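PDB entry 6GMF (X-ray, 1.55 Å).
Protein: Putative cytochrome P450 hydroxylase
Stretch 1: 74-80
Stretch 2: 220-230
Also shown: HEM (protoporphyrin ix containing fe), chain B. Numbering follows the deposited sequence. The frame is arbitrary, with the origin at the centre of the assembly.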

# COMPACT_ATOMS: atom_id res chain seq x y z
N SER A 74 14.25 21.51 1.48
CA SER A 74 15.59 20.89 1.45
C SER A 74 15.48 19.35 1.38
O SER A 74 16.48 18.65 1.13
CB SER A 74 16.42 21.31 2.64
OG SER A 74 16.04 20.59 3.82
N MET A 75 14.26 18.84 1.64
CA MET A 75 13.93 17.44 1.51
C MET A 75 13.67 17.15 0.03
O MET A 75 12.82 17.80 -0.57
CB MET A 75 12.66 17.09 2.28
CG MET A 75 12.87 16.25 3.52
SD MET A 75 14.15 14.97 3.41
CE MET A 75 15.40 15.83 4.37
N PRO A 76 14.41 16.22 -0.60
CA PRO A 76 14.12 15.82 -1.97
C PRO A 76 12.78 15.10 -1.98
O PRO A 76 12.31 14.63 -0.95
CB PRO A 76 15.26 14.89 -2.38
CG PRO A 76 15.91 14.46 -1.08
CD PRO A 76 15.60 15.54 -0.07
N PRO A 77 12.12 15.00 -3.15
CA PRO A 77 10.83 14.33 -3.25
C PRO A 77 10.99 12.82 -3.02
O PRO A 77 12.06 12.30 -3.11
CB PRO A 77 10.40 14.61 -4.70
CG PRO A 77 11.73 14.72 -5.43
CD PRO A 77 12.62 15.47 -4.46
N SER A 78 9.86 12.17 -2.72
CA SER A 78 9.76 10.73 -2.71
C SER A 78 10.22 10.18 -4.07
O SER A 78 9.87 10.74 -5.12
CB SER A 78 8.34 10.38 -2.42
OG SER A 78 8.16 8.97 -2.49
N ILE A 79 10.92 9.05 -4.03
CA ILE A 79 11.22 8.26 -5.19
C ILE A 79 9.99 8.08 -6.09
O ILE A 79 10.16 8.08 -7.30
CB ILE A 79 11.89 6.93 -4.81
CG1 ILE A 79 12.46 6.21 -6.03
CG2 ILE A 79 10.93 6.07 -4.02
CD1 ILE A 79 13.03 4.87 -5.71
N VAL A 80 8.76 8.08 -5.56
CA VAL A 80 7.61 7.78 -6.36
C VAL A 80 7.24 8.98 -7.23
O VAL A 80 6.45 8.85 -8.15
CB VAL A 80 6.42 7.32 -5.49
CG1 VAL A 80 5.72 8.48 -4.82
CG2 VAL A 80 5.42 6.49 -6.28
N ALA A 220 22.22 12.85 2.11
CA ALA A 220 21.50 12.72 3.40
C ALA A 220 19.98 12.96 3.21
O ALA A 220 19.15 12.23 3.77
CB ALA A 220 22.07 13.63 4.45
N GLY A 221 19.60 13.99 2.45
CA GLY A 221 18.20 14.26 2.14
C GLY A 221 17.54 13.05 1.48
O GLY A 221 16.37 12.75 1.78
N GLU A 222 18.25 12.40 0.57
CA GLU A 222 17.69 11.25 -0.13
C GLU A 222 17.50 10.07 0.82
O GLU A 222 16.48 9.39 0.72
CB GLU A 222 18.55 10.83 -1.33
CG GLU A 222 18.41 11.77 -2.48
CD GLU A 222 19.40 11.50 -3.59
OE1 GLU A 222 20.54 11.04 -3.29
OE2 GLU A 222 19.03 11.73 -4.77
N VAL A 223 18.43 9.82 1.75
CA VAL A 223 18.27 8.77 2.77
C VAL A 223 17.00 9.05 3.58
O VAL A 223 16.18 8.13 3.78
CB VAL A 223 19.49 8.65 3.70
CG1 VAL A 223 19.25 7.68 4.85
CG2 VAL A 223 20.72 8.22 2.92
N LEU A 224 16.87 10.28 4.08
CA LEU A 224 15.75 10.66 4.96
C LEU A 224 14.45 10.58 4.17
O LEU A 224 13.44 10.11 4.70
CB LEU A 224 15.96 12.08 5.50
CG LEU A 224 17.20 12.24 6.38
CD1 LEU A 224 17.36 13.69 6.78
CD2 LEU A 224 17.11 11.33 7.60
N SER A 225 14.46 11.09 2.93
CA SER A 225 13.25 11.06 2.12
C SER A 225 12.80 9.61 1.87
O SER A 225 11.57 9.35 1.92
CB SER A 225 13.41 11.83 0.85
OG SER A 225 12.34 11.53 -0.03
N PHE A 226 13.73 8.68 1.66
CA PHE A 226 13.38 7.29 1.41
C PHE A 226 12.82 6.63 2.69
O PHE A 226 11.83 5.88 2.63
CB PHE A 226 14.52 6.51 0.76
CG PHE A 226 14.12 5.09 0.40
CD1 PHE A 226 13.23 4.84 -0.65
CD2 PHE A 226 14.60 4.03 1.12
CE1 PHE A 226 12.87 3.54 -0.97
CE2 PHE A 226 14.23 2.73 0.80
CZ PHE A 226 13.37 2.49 -0.25
N ALA A 227 13.42 6.94 3.85
CA ALA A 227 12.90 6.49 5.12
C ALA A 227 11.44 6.92 5.29
O ALA A 227 10.58 6.14 5.70
CB ALA A 227 13.76 6.99 6.25
N ASN A 228 11.15 8.20 4.99
CA ASN A 228 9.84 8.75 5.13
C ASN A 228 8.91 8.01 4.16
O ASN A 228 7.75 7.69 4.50
CB ASN A 228 9.86 10.25 4.84
CG ASN A 228 8.51 10.92 4.98
OD1 ASN A 228 8.11 11.28 6.09
ND2 ASN A 228 7.79 11.05 3.89
N THR A 229 9.40 7.79 2.93
CA THR A 229 8.58 7.10 1.90
C THR A 229 8.17 5.72 2.41
O THR A 229 7.04 5.28 2.13
CB THR A 229 9.30 7.02 0.54
OG1 THR A 229 9.37 8.37 0.08
CG2 THR A 229 8.60 6.17 -0.48
N LEU A 230 9.05 5.02 3.10
CA LEU A 230 8.74 3.66 3.53
C LEU A 230 7.53 3.67 4.49
O LEU A 230 6.69 2.75 4.42
CB LEU A 230 9.96 3.00 4.19
CG LEU A 230 11.14 2.71 3.25
CD1 LEU A 230 12.33 2.19 4.04
CD2 LEU A 230 10.78 1.71 2.16
CHA HEM B . 5.31 1.79 -5.11
CHB HEM B . 1.37 -0.56 -3.99
CHC HEM B . 3.42 -1.83 0.20
CHD HEM B . 7.21 0.85 -0.75
C1A HEM B . 4.06 1.22 -5.18
C2A HEM B . 3.27 1.29 -6.36
C3A HEM B . 2.13 0.64 -6.03
C4A HEM B . 2.27 0.17 -4.70
CMA HEM B . 0.87 0.45 -6.85
CAA HEM B . 3.57 1.95 -7.68
CBA HEM B . 3.33 3.48 -7.68
CGA HEM B . 3.50 4.11 -9.05
O1A HEM B . 3.69 3.39 -10.06
O2A HEM B . 3.32 5.37 -9.07
C1B HEM B . 1.56 -1.12 -2.72
C2B HEM B . 0.62 -1.99 -2.05
C3B HEM B . 1.17 -2.35 -0.86
C4B HEM B . 2.49 -1.71 -0.81
CMB HEM B . -0.69 -2.33 -2.63
CAB HEM B . 0.67 -3.29 0.23
CBB HEM B . -0.22 -4.17 -0.06
C1C HEM B . 4.65 -1.29 0.33
C2C HEM B . 5.51 -1.46 1.46
C3C HEM B . 6.60 -0.67 1.15
C4C HEM B . 6.37 -0.02 -0.09
CMC HEM B . 5.32 -2.44 2.59
CAC HEM B . 7.84 -0.45 1.88
CBC HEM B . 8.05 -0.81 3.13
C1D HEM B . 6.96 1.34 -2.01
C2D HEM B . 7.90 2.28 -2.69
C3D HEM B . 7.38 2.53 -3.91
C4D HEM B . 6.13 1.76 -3.98
CMD HEM B . 9.19 2.75 -2.03
CAD HEM B . 7.97 3.42 -4.97
CBD HEM B . 8.82 2.72 -6.04
CGD HEM B . 9.29 3.66 -7.13
O1D HEM B . 10.26 3.28 -7.81
O2D HEM B . 8.68 4.74 -7.34
NA HEM B . 3.44 0.51 -4.16
NB HEM B . 2.63 -1.02 -1.94
NC HEM B . 5.15 -0.38 -0.59
ND HEM B . 5.87 1.12 -2.82
FE HEM B . 4.33 -0.01 -2.45
O HOH W 1 12.13 8.37 -1.48
O HOH W 2 3.32 1.83 -1.66

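The loop 74-80 packs along one side of the helix 220-230, and the polar groups at the junction are satisfied mainly by two helix hydroxyls, those of S225 and T229. The clearest cross-contact is the hydrogen bond between S78 OG and T229 OG1, at 2.9 Å. S78 OG also accepts a nearly linear hydrogen bond from within its own stretch, V80 N to S78 OG at 3.3 Å, so this one side chain ties the start of the 3-10 segment to the helix.

One turn earlier, S225 OG lies 3.2 Å from both P76 O and P77 O. Both carbonyls are within reach of a weak hydrogen bond from S225 OG, but its single proton leaves open which of them receives it. P76 and P77, being prolines, have no amide hydrogen, and what they present to S225 is their carbonyls.

The amide of I79 finds its acceptor in water 1, with I79 N 2.9 Å from the water oxygen. The same water is hydrogen-bonded to T229 OG1 at 3.2 Å and, weakly, to S225 OG at 3.5 Å, thereby linking both helix hydroxyls to the loop backbone.

Apolar contacts flank this network. At G221 the loop comes close to the helix backbone: P76 CG is 3.3 Å from G221 C, and a CB on this glycine would clash with P76 CD. M75 SD approaches G221 O to 3.5 Å, but that carbonyl already accepts the helical hydrogen bond from S225 N, at 2.8 Å. The M75 methyl packs against L224, M75 CE to L224 CD1 at 3.8 Å. Toward the heme, I79 CG2 meets the edge of the F226 ring, 4.3 Å from F226 CD1, and lies 4.2 Å from T229 CG2.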